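Long-range contacts in putative 6-pyruvoyl tetrahydrobiopterin synthase (PDB 2G64), which probably converts 7,8-dihydroneopterin triphosphate into 6-pyruvoyl tetrahydropterin, a zinc-dependent step in the biosynthesis of tetrahydrobiopterin: residues A[4-9]-A[55-60]; A[9-14]-A[66-71]; A[51-56]-A[122-127]. The protein carries 1 engineered substitution. One frame throughout, in Å; residues are numbered along the deposited sequence.

Contact 1 (A[4-9]-A[55-60])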
ATOM      1  N   MET A   4       4.496  21.296 -27.094  1.00 13.74           N
ATOM      2  CA  MET A   4       3.860  21.358 -25.806  1.00 14.75           C
ATOM      3  C   MET A   4       4.723  20.630 -24.749  1.00 13.88           C
ATOM      4  O   MET A   4       5.622  19.860 -25.095  1.00 15.89           O
ATOM      5  CB  MET A   4       2.468  20.719 -25.909  1.00 14.35           C
ATOM      6  CG  MET A   4       1.431  21.561 -26.690  1.00 16.10           C
ATOM      7  SD  MET A   4       1.007  23.086 -25.784  1.00 22.11           S
ATOM      8  CE  MET A   4      -0.127  22.351 -24.583  1.00 22.42           C
ATOM      9  N   PRO A   5       4.428  20.866 -23.456  1.00 14.57           N
ATOM     10  CA  PRO A   5       5.155  20.157 -22.391  1.00 18.03           C
ATOM     11  C   PRO A   5       5.036  18.650 -22.572  1.00 14.01           C
ATOM     12  O   PRO A   5       3.983  18.162 -22.989  1.00 15.06           O
ATOM     13  CB  PRO A   5       4.411  20.578 -21.119  1.00 17.50           C
ATOM     14  CG  PRO A   5       3.794  21.899 -21.460  1.00 19.80           C
ATOM     15  CD  PRO A   5       3.424  21.807 -22.923  1.00 15.68           C
ATOM     16  N   ILE A   6       6.100  17.934 -22.223  1.00 14.73           N
ATOM     17  CA  ILE A   6       6.112  16.479 -22.278  1.00 15.03           C
ATOM     18  C   ILE A   6       5.803  15.935 -20.869  1.00 15.83           C
ATOM     19  O   ILE A   6       6.450  16.297 -19.888  1.00 13.21           O
ATOM     20  CB  ILE A   6       7.485  15.944 -22.732  1.00 17.54           C
ATOM     21  CG1 ILE A   6       7.879  16.531 -24.095  1.00 26.32           C
ATOM     22  CG2 ILE A   6       7.489  14.411 -22.793  1.00 20.74           C
ATOM     23  CD1 ILE A   6       6.830  16.366 -25.161  1.00 24.34           C
ATOM     24  N   VAL A   7       4.789  15.092 -20.783  1.00 14.78           N
ATOM     25  CA  VAL A   7       4.352  14.560 -19.486  1.00 13.29           C
ATOM     26  C   VAL A   7       4.187  13.042 -19.673  1.00 16.20           C
ATOM     27  O   VAL A   7       3.973  12.559 -20.795  1.00 15.76           O
ATOM     28  CB  VAL A   7       3.002  15.222 -19.067  1.00 11.95           C
ATOM     29  CG1 VAL A   7       2.274  14.458 -17.941  1.00 22.15           C
ATOM     30  CG2 VAL A   7       3.197  16.707 -18.736  1.00 14.19           C
ATOM     31  N   THR A   8       4.286  12.287 -18.584  1.00 14.49           N
ATOM     32  CA  THR A   8       3.982  10.860 -18.658  1.00 12.80           C
ATOM     33  C   THR A   8       2.611  10.581 -18.038  1.00 11.23           C
ATOM     34  O   THR A   8       2.154  11.303 -17.146  1.00 12.00           O
ATOM     35  CB  THR A   8       5.034   9.965 -17.930  1.00 13.98           C
ATOM     36  OG1 THR A   8       5.016  10.226 -16.530  1.00 12.92           O
ATOM     37  CG2 THR A   8       6.461  10.199 -18.474  1.00 16.19           C
ATOM     38  N   MET A   9       1.971   9.539 -18.543  1.00 13.03           N
ATOM     39  CA  MET A   9       0.667   9.099 -18.054  1.00 14.25           C
ATOM     40  C   MET A   9       0.755   7.578 -17.911  1.00 13.55           C
ATOM     41  O   MET A   9       1.118   6.853 -18.870  1.00 15.43           O
ATOM     42  CB  MET A   9      -0.399   9.461 -19.090  1.00 15.09           C
ATOM     43  CG  MET A   9      -1.726   8.744 -18.936  1.00 22.67           C
ATOM     44  SD  MET A   9      -2.753   9.111 -20.375  1.00 27.42           S
ATOM     45  CE  MET A   9      -4.142   8.036 -20.024  1.00 24.33           C
ATOM     46  N   ARG A  55       4.323   8.448 -22.789  1.00 14.27           N
ATOM     47  CA  ARG A  55       4.992   9.746 -22.664  1.00 15.30           C
ATOM     48  C   ARG A  55       4.766  10.536 -23.956  1.00 15.49           C
ATOM     49  O   ARG A  55       4.895   9.990 -25.063  1.00 17.98           O
ATOM     50  CB  ARG A  55       6.492   9.531 -22.434  1.00 13.14           C
ATOM     51  CG  ARG A  55       7.295  10.811 -22.274  1.00 14.53           C
ATOM     52  CD  ARG A  55       8.744  10.468 -21.961  1.00 26.55           C
ATOM     53  NE  ARG A  55       9.499  11.654 -21.584  1.00 40.11           N
ATOM     54  CZ  ARG A  55      10.155  12.426 -22.445  1.00 59.94           C
ATOM     55  NH1 ARG A  55      10.141  12.139 -23.739  1.00 40.54           N
ATOM     56  NH2 ARG A  55      10.819  13.490 -22.013  1.00 46.37           N
ATOM     57  N   GLY A  56       4.424  11.807 -23.834  1.00 13.85           N
ATOM     58  CA  GLY A  56       4.136  12.584 -25.043  1.00 14.20           C
ATOM     59  C   GLY A  56       3.739  13.996 -24.705  1.00 14.88           C
ATOM     60  O   GLY A  56       3.595  14.350 -23.526  1.00 15.23           O
ATOM     61  N   GLU A  57       3.578  14.812 -25.743  1.00 12.65           N
ATOM     62  CA  GLU A  57       3.088  16.171 -25.548  1.00 12.77           C
ATOM     63  C   GLU A  57       1.668  16.205 -25.001  1.00 14.95           C
ATOM     64  O   GLU A  57       0.780  15.476 -25.480  1.00 15.54           O
ATOM     65  CB  GLU A  57       3.078  16.931 -26.874  1.00 17.73           C
ATOM     66  CG  GLU A  57       4.451  17.282 -27.397  1.00 16.46           C
ATOM     67  CD  GLU A  57       4.341  17.931 -28.755  1.00 23.53           C
ATOM     68  OE1 GLU A  57       3.752  19.027 -28.854  1.00 23.37           O
ATOM     69  OE2 GLU A  57       4.831  17.334 -29.725  1.00 29.17           O
ATOM     70  N   VAL A  58       1.435  17.119 -24.062  1.00 11.79           N
ATOM     71  CA  VAL A  58       0.077  17.421 -23.602  0.50 13.06           C
ATOM     72  C   VAL A  58      -0.715  18.096 -24.734  1.00 18.52           C
ATOM     73  O   VAL A  58      -0.246  19.046 -25.348  1.00 17.39           O
ATOM     74  CB  VAL A  58       0.108  18.348 -22.364  0.50  9.17           C
ATOM     75  CG1 VAL A  58      -1.307  18.675 -21.881  0.50 10.36           C
ATOM     76  CG2 VAL A  58       0.961  17.742 -21.237  0.50 10.92           C
ATOM     77  N   ASP A  59      -1.911  17.596 -25.027  1.00 14.57           N
ATOM     78  CA  ASP A  59      -2.754  18.247 -26.027  1.00 14.62           C
ATOM     79  C   ASP A  59      -3.310  19.573 -25.464  1.00 17.05           C
ATOM     80  O   ASP A  59      -3.826  19.621 -24.333  1.00 16.95           O
ATOM     81  CB  ASP A  59      -3.911  17.315 -26.405  1.00 20.48           C
ATOM     82  CG  ASP A  59      -4.731  17.858 -27.552  1.00 26.81           C
ATOM     83  OD1 ASP A  59      -4.343  17.629 -28.706  1.00 21.00           O
ATOM     84  OD2 ASP A  59      -5.735  18.542 -27.296  1.00 19.36           O
ATOM     85  N   PRO A  60      -3.226  20.656 -26.252  1.00 17.77           N
ATOM     86  CA  PRO A  60      -3.660  21.945 -25.713  1.00 15.63           C
ATOM     87  C   PRO A  60      -5.169  22.002 -25.482  1.00 21.08           C
ATOM     88  O   PRO A  60      -5.612  22.767 -24.642  1.00 17.80           O
ATOM     89  CB  PRO A  60      -3.251  22.961 -26.807  1.00 19.61           C
ATOM     90  CG  PRO A  60      -3.130  22.165 -28.061  1.00 19.80           C
ATOM     91  CD  PRO A  60      -2.712  20.764 -27.635  1.00 18.73           C
TER
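The antiparallel pairing of strands 6-19 and 44-57 in the T-fold sheet of the PTPS family ends here, where I6, V7 and T8 of the first strand face E57, G56 and R55 of the second. V7 and G56 form the hydrogen-bonded pair, V7 N giving its proton to G56 O at 3.1 Å and G56 N returning one to V7 O. Beyond the strand end, V58 N still bonds P5 O at 3.0 Å. A side chain then takes over from the backbone: E57 OE1 accepts from M4 N at 3.0 Å in an almost straight bond (177°), although the donor stands above the carboxylate plane. M4, bent at chi2 and chi3, brings CE to 3.9 Å from P60 CB, and its CB lies 3.2 Å from V58 O. V7 CG2 approaches V58 CG2 in one V58 conformer. V7, T8 and M9 pair with a strand of the second subunit, carrying the sheet across the interface, and T8 OG1 is hydrogen-bonded to T136 of that subunit. On the face with I6, T8, R55 and E57, I6 CD1 lies 3.4 Å from E57 CG, while I6 CG2 sits over the centre of the R55 guanidinium, 3.3 Å above its plane.

Contact 2 (A[9-14]-A[66-71])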
ATOM      1  N   MET A   9       1.971   9.539 -18.543  1.00 13.03           N
ATOM      2  CA  MET A   9       0.667   9.099 -18.054  1.00 14.25           C
ATOM      3  C   MET A   9       0.755   7.578 -17.911  1.00 13.55           C
ATOM      4  O   MET A   9       1.118   6.853 -18.870  1.00 15.43           O
ATOM      5  CB  MET A   9      -0.399   9.461 -19.090  1.00 15.09           C
ATOM      6  CG  MET A   9      -1.726   8.744 -18.936  1.00 22.67           C
ATOM      7  SD  MET A   9      -2.753   9.111 -20.375  1.00 27.42           S
ATOM      8  CE  MET A   9      -4.142   8.036 -20.024  1.00 24.33           C
ATOM      9  N   GLU A  10       0.430   7.097 -16.713  1.00 14.26           N
ATOM     10  CA  GLU A  10       0.593   5.681 -16.414  1.00 11.54           C
ATOM     11  C   GLU A  10      -0.702   5.155 -15.838  1.00 15.21           C
ATOM     12  O   GLU A  10      -1.316   5.797 -15.000  1.00 15.51           O
ATOM     13  CB  GLU A  10       1.745   5.473 -15.430  1.00 15.28           C
ATOM     14  CG  GLU A  10       2.007   4.007 -15.078  1.00 14.85           C
ATOM     15  CD  GLU A  10       3.257   3.853 -14.230  1.00 20.16           C
ATOM     16  OE1 GLU A  10       3.389   4.541 -13.185  1.00 17.17           O
ATOM     17  OE2 GLU A  10       4.130   3.061 -14.612  1.00 17.59           O
ATOM     18  N   ARG A  11      -1.100   3.972 -16.295  1.00 13.74           N
ATOM     19  CA  ARG A  11      -2.360   3.377 -15.890  1.00 13.24           C
ATOM     20  C   ARG A  11      -2.062   1.968 -15.355  1.00 12.78           C
ATOM     21  O   ARG A  11      -1.294   1.213 -15.961  1.00 17.81           O
ATOM     22  CB  ARG A  11      -3.296   3.320 -17.096  1.00 17.31           C
ATOM     23  CG  ARG A  11      -4.527   2.443 -16.899  1.00 21.52           C
ATOM     24  CD  ARG A  11      -5.423   3.030 -15.843  1.00 26.30           C
ATOM     25  NE  ARG A  11      -6.650   2.248 -15.701  1.00 33.68           N
ATOM     26  CZ  ARG A  11      -7.738   2.682 -15.078  1.00 43.99           C
ATOM     27  NH1 ARG A  11      -7.749   3.896 -14.547  1.00 29.90           N
ATOM     28  NH2 ARG A  11      -8.812   1.906 -14.992  1.00 32.87           N
ATOM     29  N   VAL A  12      -2.640   1.651 -14.202  1.00 12.60           N
ATOM     30  CA  VAL A  12      -2.304   0.417 -13.461  1.00 14.22           C
ATOM     31  C   VAL A  12      -3.524  -0.499 -13.506  1.00 17.86           C
ATOM     32  O   VAL A  12      -4.646  -0.065 -13.243  1.00 17.82           O
ATOM     33  CB  VAL A  12      -1.968   0.713 -11.968  1.00 13.83           C
ATOM     34  CG1 VAL A  12      -1.611  -0.599 -11.209  1.00 12.72           C
ATOM     35  CG2 VAL A  12      -0.814   1.764 -11.837  1.00 15.26           C
ATOM     36  N   ASP A  13      -3.312  -1.761 -13.856  1.00 15.42           N
ATOM     37  CA  ASP A  13      -4.395  -2.751 -13.788  1.00 16.31           C
ATOM     38  C   ASP A  13      -3.726  -4.052 -13.323  1.00 20.89           C
ATOM     39  O   ASP A  13      -2.572  -4.026 -12.906  1.00 16.11           O
ATOM     40  CB  ASP A  13      -5.047  -2.901 -15.160  1.00 12.34           C
ATOM     41  CG  ASP A  13      -6.498  -3.351 -15.090  1.00 33.92           C
ATOM     42  OD1 ASP A  13      -6.847  -4.180 -14.222  1.00 29.62           O
ATOM     43  OD2 ASP A  13      -7.295  -2.878 -15.923  1.00 29.29           O
ATOM     44  N   SER A  14      -4.454  -5.166 -13.340  1.00 15.13           N
ATOM     45  CA  SER A  14      -3.905  -6.431 -12.844  0.50 12.64           C
ATOM     46  C   SER A  14      -4.564  -7.601 -13.561  1.00 16.74           C
ATOM     47  O   SER A  14      -5.631  -7.450 -14.162  1.00 20.52           O
ATOM     48  CB  SER A  14      -4.170  -6.560 -11.353  0.50 16.62           C
ATOM     49  OG  SER A  14      -5.561  -6.512 -11.110  0.50 14.03           O
ATOM     50  N   TYR A  66      -2.931  11.211 -23.712  1.00 17.82           N
ATOM     51  CA  TYR A  66      -3.619  10.149 -24.437  1.00 20.04           C
ATOM     52  C   TYR A  66      -5.019  10.046 -23.852  1.00 19.53           C
ATOM     53  O   TYR A  66      -5.246  10.347 -22.679  1.00 25.35           O
ATOM     54  CB  TYR A  66      -2.870   8.811 -24.230  1.00 16.96           C
ATOM     55  CG  TYR A  66      -3.139   7.672 -25.220  1.00 18.35           C
ATOM     56  CD1 TYR A  66      -2.447   7.586 -26.427  1.00 20.33           C
ATOM     57  CD2 TYR A  66      -4.028   6.643 -24.906  1.00 21.07           C
ATOM     58  CE1 TYR A  66      -2.653   6.510 -27.317  1.00 34.68           C
ATOM     59  CE2 TYR A  66      -4.245   5.558 -25.794  1.00 19.73           C
ATOM     60  CZ  TYR A  66      -3.558   5.502 -26.991  1.00 18.71           C
ATOM     61  OH  TYR A  66      -3.755   4.440 -27.858  1.00 25.71           O
ATOM     62  N   ASP A  67      -5.956   9.577 -24.667  1.00 18.55           N
ATOM     63  CA  ASP A  67      -7.325   9.377 -24.203  1.00 19.69           C
ATOM     64  C   ASP A  67      -7.427   8.142 -23.290  1.00 24.84           C
ATOM     65  O   ASP A  67      -7.222   7.019 -23.749  1.00 24.04           O
ATOM     66  CB  ASP A  67      -8.225   9.226 -25.428  1.00 26.48           C
ATOM     67  CG  ASP A  67      -9.663   8.917 -25.066  1.00 39.27           C
ATOM     68  OD1 ASP A  67     -10.235   9.633 -24.230  1.00 39.33           O
ATOM     69  OD2 ASP A  67     -10.220   7.956 -25.625  1.00 53.07           O
ATOM     70  N   LEU A  68      -7.712   8.351 -22.006  1.00 22.83           N
ATOM     71  CA  LEU A  68      -7.735   7.236 -21.050  1.00 32.04           C
ATOM     72  C   LEU A  68      -8.803   6.207 -21.404  1.00 33.02           C
ATOM     73  O   LEU A  68      -8.598   5.003 -21.213  1.00 25.12           O
ATOM     74  CB  LEU A  68      -7.891   7.712 -19.595  1.00 22.38           C
ATOM     75  CG  LEU A  68      -8.042   6.604 -18.531  1.00 32.71           C
ATOM     76  CD1 LEU A  68      -6.821   5.696 -18.463  1.00 36.35           C
ATOM     77  CD2 LEU A  68      -8.366   7.141 -17.147  1.00 30.75           C
ATOM     78  N   ALA A  69      -9.935   6.673 -21.931  1.00 26.93           N
ATOM     79  CA  ALA A  69     -11.001   5.763 -22.339  1.00 26.59           C
ATOM     80  C   ALA A  69     -10.509   4.792 -23.412  1.00 29.42           C
ATOM     81  O   ALA A  69     -10.792   3.588 -23.351  1.00 28.46           O
ATOM     82  CB  ALA A  69     -12.211   6.542 -22.841  1.00 35.59           C
ATOM     83  N   LYS A  70      -9.768   5.325 -24.384  1.00 22.63           N
ATOM     84  CA  LYS A  70      -9.160   4.530 -25.450  1.00 18.70           C
ATOM     85  C   LYS A  70      -8.098   3.562 -24.921  1.00 25.11           C
ATOM     86  O   LYS A  70      -8.064   2.391 -25.318  1.00 22.56           O
ATOM     87  CB  LYS A  70      -8.518   5.438 -26.491  1.00 26.31           C
ATOM     88  CG  LYS A  70      -9.299   5.563 -27.787  1.00 62.25           C
ATOM     89  CD  LYS A  70      -8.726   6.659 -28.680  1.00 67.83           C
ATOM     90  CE  LYS A  70      -9.814   7.620 -29.171  1.00 71.33           C
ATOM     91  NZ  LYS A  70      -9.960   8.839 -28.303  1.00 41.11           N
ATOM     92  N   LEU A  71      -7.228   4.059 -24.044  1.00 21.41           N
ATOM     93  CA  LEU A  71      -6.209   3.201 -23.410  1.00 18.04           C
ATOM     94  C   LEU A  71      -6.881   2.056 -22.646  1.00 17.59           C
ATOM     95  O   LEU A  71      -6.427   0.913 -22.716  1.00 18.86           O
ATOM     96  CB  LEU A  71      -5.327   4.015 -22.451  1.00 20.47           C
ATOM     97  CG  LEU A  71      -4.099   3.287 -21.877  1.00 25.27           C
ATOM     98  CD1 LEU A  71      -3.222   2.767 -23.012  1.00 20.38           C
ATOM     99  CD2 LEU A  71      -3.284   4.166 -20.915  1.00 19.13           C
TER
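M9 and R11, alternate residues on segment 9-14 of strand 6-19, face the loop residue Y66 and the first turn of helix 68-80, with CA atoms 7.8 Å apart from M9 to Y66 and 8.4 Å from R11 to L68, a separation bridged by side chains. M9 crosses the gap: with CG anti to the backbone N (chi1 163°) and the chain extended beyond it, SD passes 3.9 Å from Y66 CB, and CE ends 3.8 Å from L68 CB and 4.1 Å from L71 CD2. This is a helix packed on the T-fold sheet by its first turn, with D67 at the N-cap. D67 OD2 accepts from K70 N at 2.9 Å and from K70 NZ, the two donors lying on opposite faces of the carboxylate plane; the second bond is also a salt bridge. R11 meets the helix with its aliphatic part, CB lying 3.9 Å from L71 CD2 and CD 4.0 Å from L68 CD1, where the R11 and L68 side chains cross at about a right angle. Its NH1 bonds N133 of the second subunit, and F135 of that subunit packs on M9. Y66 OH turns instead to E74 and S117 of its own chain.

Contact 3 (A[51-56]-A[122-127])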
ATOM      1  N   LYS A  51       1.543  -2.148 -15.224  1.00 11.18           N
ATOM      2  CA  LYS A  51       1.417  -0.686 -15.370  1.00 13.22           C
ATOM      3  C   LYS A  51       1.864  -0.292 -16.769  1.00 15.68           C
ATOM      4  O   LYS A  51       2.900  -0.733 -17.229  1.00 14.46           O
ATOM      5  CB  LYS A  51       2.274   0.049 -14.339  1.00 14.22           C
ATOM      6  CG  LYS A  51       2.140  -0.479 -12.906  1.00 15.02           C
ATOM      7  CD  LYS A  51       2.920   0.409 -11.956  1.00 23.25           C
ATOM      8  CE  LYS A  51       2.749  -0.060 -10.507  1.00 26.77           C
ATOM      9  NZ  LYS A  51       3.593   0.776  -9.581  1.00 24.11           N
ATOM     10  N   VAL A  52       1.081   0.555 -17.412  1.00 11.44           N
ATOM     11  CA  VAL A  52       1.331   0.966 -18.793  1.00 17.41           C
ATOM     12  C   VAL A  52       1.613   2.454 -18.762  1.00 12.87           C
ATOM     13  O   VAL A  52       0.744   3.244 -18.378  1.00 12.95           O
ATOM     14  CB  VAL A  52       0.098   0.695 -19.678  1.00 15.45           C
ATOM     15  CG1 VAL A  52       0.238   1.393 -21.054  1.00 14.61           C
ATOM     16  CG2 VAL A  52      -0.089  -0.807 -19.816  1.00 13.66           C
ATOM     17  N   LYS A  53       2.835   2.818 -19.145  1.00 12.94           N
ATOM     18  CA  LYS A  53       3.279   4.205 -19.061  1.00 16.47           C
ATOM     19  C   LYS A  53       3.483   4.791 -20.465  1.00 14.94           C
ATOM     20  O   LYS A  53       4.163   4.209 -21.306  1.00 12.60           O
ATOM     21  CB  LYS A  53       4.580   4.295 -18.243  1.00 16.57           C
ATOM     22  CG  LYS A  53       5.058   5.724 -17.910  1.00 16.80           C
ATOM     23  CD  LYS A  53       6.258   5.624 -16.971  1.00 18.25           C
ATOM     24  CE  LYS A  53       6.751   6.986 -16.534  1.00 15.28           C
ATOM     25  NZ  LYS A  53       7.629   6.918 -15.327  1.00 22.10           N
ATOM     26  N   LEU A  54       2.873   5.947 -20.686  1.00 16.41           N
ATOM     27  CA  LEU A  54       2.915   6.635 -21.972  1.00 16.74           C
ATOM     28  C   LEU A  54       3.683   7.929 -21.746  1.00 15.60           C
ATOM     29  O   LEU A  54       3.710   8.448 -20.624  1.00 15.15           O
ATOM     30  CB  LEU A  54       1.486   6.961 -22.419  1.00 14.04           C
ATOM     31  CG  LEU A  54       0.470   5.803 -22.396  1.00 16.19           C
ATOM     32  CD1 LEU A  54      -0.848   6.300 -23.029  1.00 20.52           C
ATOM     33  CD2 LEU A  54       0.995   4.584 -23.159  1.00 17.37           C
ATOM     34  N   ARG A  55       4.323   8.448 -22.789  1.00 14.27           N
ATOM     35  CA  ARG A  55       4.992   9.746 -22.664  1.00 15.30           C
ATOM     36  C   ARG A  55       4.766  10.536 -23.956  1.00 15.49           C
ATOM     37  O   ARG A  55       4.895   9.990 -25.063  1.00 17.98           O
ATOM     38  CB  ARG A  55       6.492   9.531 -22.434  1.00 13.14           C
ATOM     39  CG  ARG A  55       7.295  10.811 -22.274  1.00 14.53           C
ATOM     40  CD  ARG A  55       8.744  10.468 -21.961  1.00 26.55           C
ATOM     41  NE  ARG A  55       9.499  11.654 -21.584  1.00 40.11           N
ATOM     42  CZ  ARG A  55      10.155  12.426 -22.445  1.00 59.94           C
ATOM     43  NH1 ARG A  55      10.141  12.139 -23.739  1.00 40.54           N
ATOM     44  NH2 ARG A  55      10.819  13.490 -22.013  1.00 46.37           N
ATOM     45  N   GLY A  56       4.424  11.807 -23.834  1.00 13.85           N
ATOM     46  CA  GLY A  56       4.136  12.584 -25.043  1.00 14.20           C
ATOM     47  C   GLY A  56       3.739  13.996 -24.705  1.00 14.88           C
ATOM     48  O   GLY A  56       3.595  14.350 -23.526  1.00 15.23           O
ATOM     49  N   LEU A 122       3.693   4.859 -26.477  1.00 17.51           N
ATOM     50  CA  LEU A 122       3.975   3.809 -25.488  1.00 19.73           C
ATOM     51  C   LEU A 122       5.421   3.926 -25.045  1.00 18.85           C
ATOM     52  O   LEU A 122       6.348   3.925 -25.870  1.00 18.68           O
ATOM     53  CB  LEU A 122       3.689   2.397 -26.042  1.00 14.18           C
ATOM     54  CG  LEU A 122       4.044   1.229 -25.105  1.00 16.47           C
ATOM     55  CD1 LEU A 122       3.242   1.324 -23.776  1.00 16.95           C
ATOM     56  CD2 LEU A 122       3.808  -0.096 -25.823  1.00 25.80           C
ATOM     57  N   TYR A 123       5.629   4.022 -23.737  1.00 15.75           N
ATOM     58  CA  TYR A 123       6.943   4.327 -23.243  1.00 14.34           C
ATOM     59  C   TYR A 123       7.515   3.178 -22.382  1.00 17.05           C
ATOM     60  O   TYR A 123       8.668   2.795 -22.530  1.00 15.91           O
ATOM     61  CB  TYR A 123       6.914   5.671 -22.504  1.00 13.60           C
ATOM     62  CG  TYR A 123       8.219   6.006 -21.831  1.00 16.44           C
ATOM     63  CD1 TYR A 123       9.327   6.390 -22.573  1.00 19.89           C
ATOM     64  CD2 TYR A 123       8.353   5.906 -20.450  1.00 23.46           C
ATOM     65  CE1 TYR A 123      10.529   6.673 -21.951  1.00 27.43           C
ATOM     66  CE2 TYR A 123       9.548   6.173 -19.826  1.00 32.54           C
ATOM     67  CZ  TYR A 123      10.629   6.562 -20.579  1.00 39.06           C
ATOM     68  OH  TYR A 123      11.817   6.832 -19.946  1.00 41.40           O
ATOM     69  N   LYS A 124       6.706   2.626 -21.485  1.00 15.53           N
ATOM     70  CA  LYS A 124       7.232   1.593 -20.596  1.00 16.40           C
ATOM     71  C   LYS A 124       6.117   0.689 -20.090  1.00 17.76           C
ATOM     72  O   LYS A 124       5.000   1.155 -19.815  1.00 15.02           O
ATOM     73  CB  LYS A 124       7.961   2.224 -19.420  1.00 11.41           C
ATOM     74  CG  LYS A 124       8.591   1.179 -18.490  1.00 18.22           C
ATOM     75  CD  LYS A 124       9.421   1.823 -17.416  1.00 22.75           C
ATOM     76  CE  LYS A 124       8.624   1.962 -16.136  1.00 21.23           C
ATOM     77  NZ  LYS A 124       9.382   2.679 -15.042  1.00 22.57           N
ATOM     78  N   VAL A 125       6.423  -0.597 -19.954  1.00 13.59           N
ATOM     79  CA  VAL A 125       5.520  -1.520 -19.258  1.00 13.51           C
ATOM     80  C   VAL A 125       6.207  -2.013 -17.988  1.00 11.14           C
ATOM     81  O   VAL A 125       7.405  -2.306 -17.991  1.00 11.88           O
ATOM     82  CB  VAL A 125       5.163  -2.734 -20.178  1.00 17.10           C
ATOM     83  CG1 VAL A 125       4.810  -3.976 -19.357  1.00 24.07           C
ATOM     84  CG2 VAL A 125       4.021  -2.374 -21.123  1.00 13.55           C
ATOM     85  N   THR A 126       5.438  -2.112 -16.914  1.00 13.19           N
ATOM     86  CA  THR A 126       5.897  -2.698 -15.672  1.00 14.56           C
ATOM     87  C   THR A 126       5.042  -3.938 -15.385  1.00 12.28           C
ATOM     88  O   THR A 126       3.824  -3.895 -15.541  1.00 13.64           O
ATOM     89  CB  THR A 126       5.725  -1.687 -14.505  1.00 12.50           C
ATOM     90  OG1 THR A 126       6.502  -0.521 -14.792  1.00 13.26           O
ATOM     91  CG2 THR A 126       6.217  -2.296 -13.173  1.00  9.98           C
ATOM     92  N   ILE A 127       5.687  -5.017 -14.945  1.00 12.92           N
ATOM     93  CA  ILE A 127       4.964  -6.165 -14.398  1.00 12.84           C
ATOM     94  C   ILE A 127       5.464  -6.375 -12.974  1.00 15.19           C
ATOM     95  O   ILE A 127       6.659  -6.501 -12.759  1.00 14.77           O
ATOM     96  CB  ILE A 127       5.241  -7.447 -15.228  1.00 17.13           C
ATOM     97  CG1 ILE A 127       4.508  -7.371 -16.590  1.00 14.96           C
ATOM     98  CG2 ILE A 127       4.829  -8.706 -14.439  1.00 12.88           C
ATOM     99  CD1 ILE A 127       2.969  -7.362 -16.487  1.00 11.86           C
TER
HETATM  100  O   HOH W   1       5.159   1.206 -16.399  1.00 15.19           O
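A classic beta bulge interrupts the antiparallel pairing of strands 44-57 and 122-128, with Y123 and K124 both opposite K53. The two residues share one acceptor: K53 O takes Y123 N at 2.8 Å, in the carbonyl plane, and K124 N at 3.0 Å, tilted from it. K53 N in turn gives its proton to K124 O. Past V52 and V125, a non-hydrogen-bonded pair, K51 and T126 exchange a regular pair of backbone bonds. A water lies 2.7 Å from T126 OG1 and 3.1 Å from K51 O, to which it can donate, and the K51 and T126 side chains lie side by side.

After the bulge the register is shifted by one, and L54 pairs with L122. L54 CD2 lies 4.0 Å from L122 CD1, which also approaches V52 CG1; F109 of helix 101-115 packs on L122 and V125. Y123, its CG anti to the backbone N (chi1 174°), meets two long side chains, one over a face and one at its edge. R55 CD lies over the ring face, 4.1 Å above the plane and offset toward the rim, while K53 CD comes to the edge, 4.1 Å from Y123 CD2. An alanine here would probably leave the R55 methylene without the ring face, K53 CD without its edge, and K138 NZ without its hydroxyl partner. K53 NZ and K124 NZ are 4.6 Å apart, close enough for each probably to disfavour the other's charge. K124 NZ and Y123 OH both bond a glycerol, probably from the crystallisation liquor. One strand placing two residues against one of its neighbour, with a single carbonyl gripping both N-H groups, is the signature of the classic bulge, set here within the antiparallel part of the T-fold sheet.

Contacts 1 and 3 add neighbours on the two sides of strand 44-57, strand 6-19 in the first and strand 122-128 in the second; contact 2 sets helix 68-80 against strand 6-19. The segments of contacts 1 and 3 overlap at R55 and G56. M9 ends the segment of contact 1 and carries contact 2, and its O lies 2.7 Å from L54 N of contact 3, a probable hydrogen bond; Y66 CB packs 3.4 Å from L54 CD1. Contacts 2 and 3 have centres 9 Å apart. Contacts 1 and 2 reach the second subunit and lie away from the annotated sites. Contact 3 comes nearer: the T126 side chain is about 9 Å from that of E129, a probable charge-relay residue.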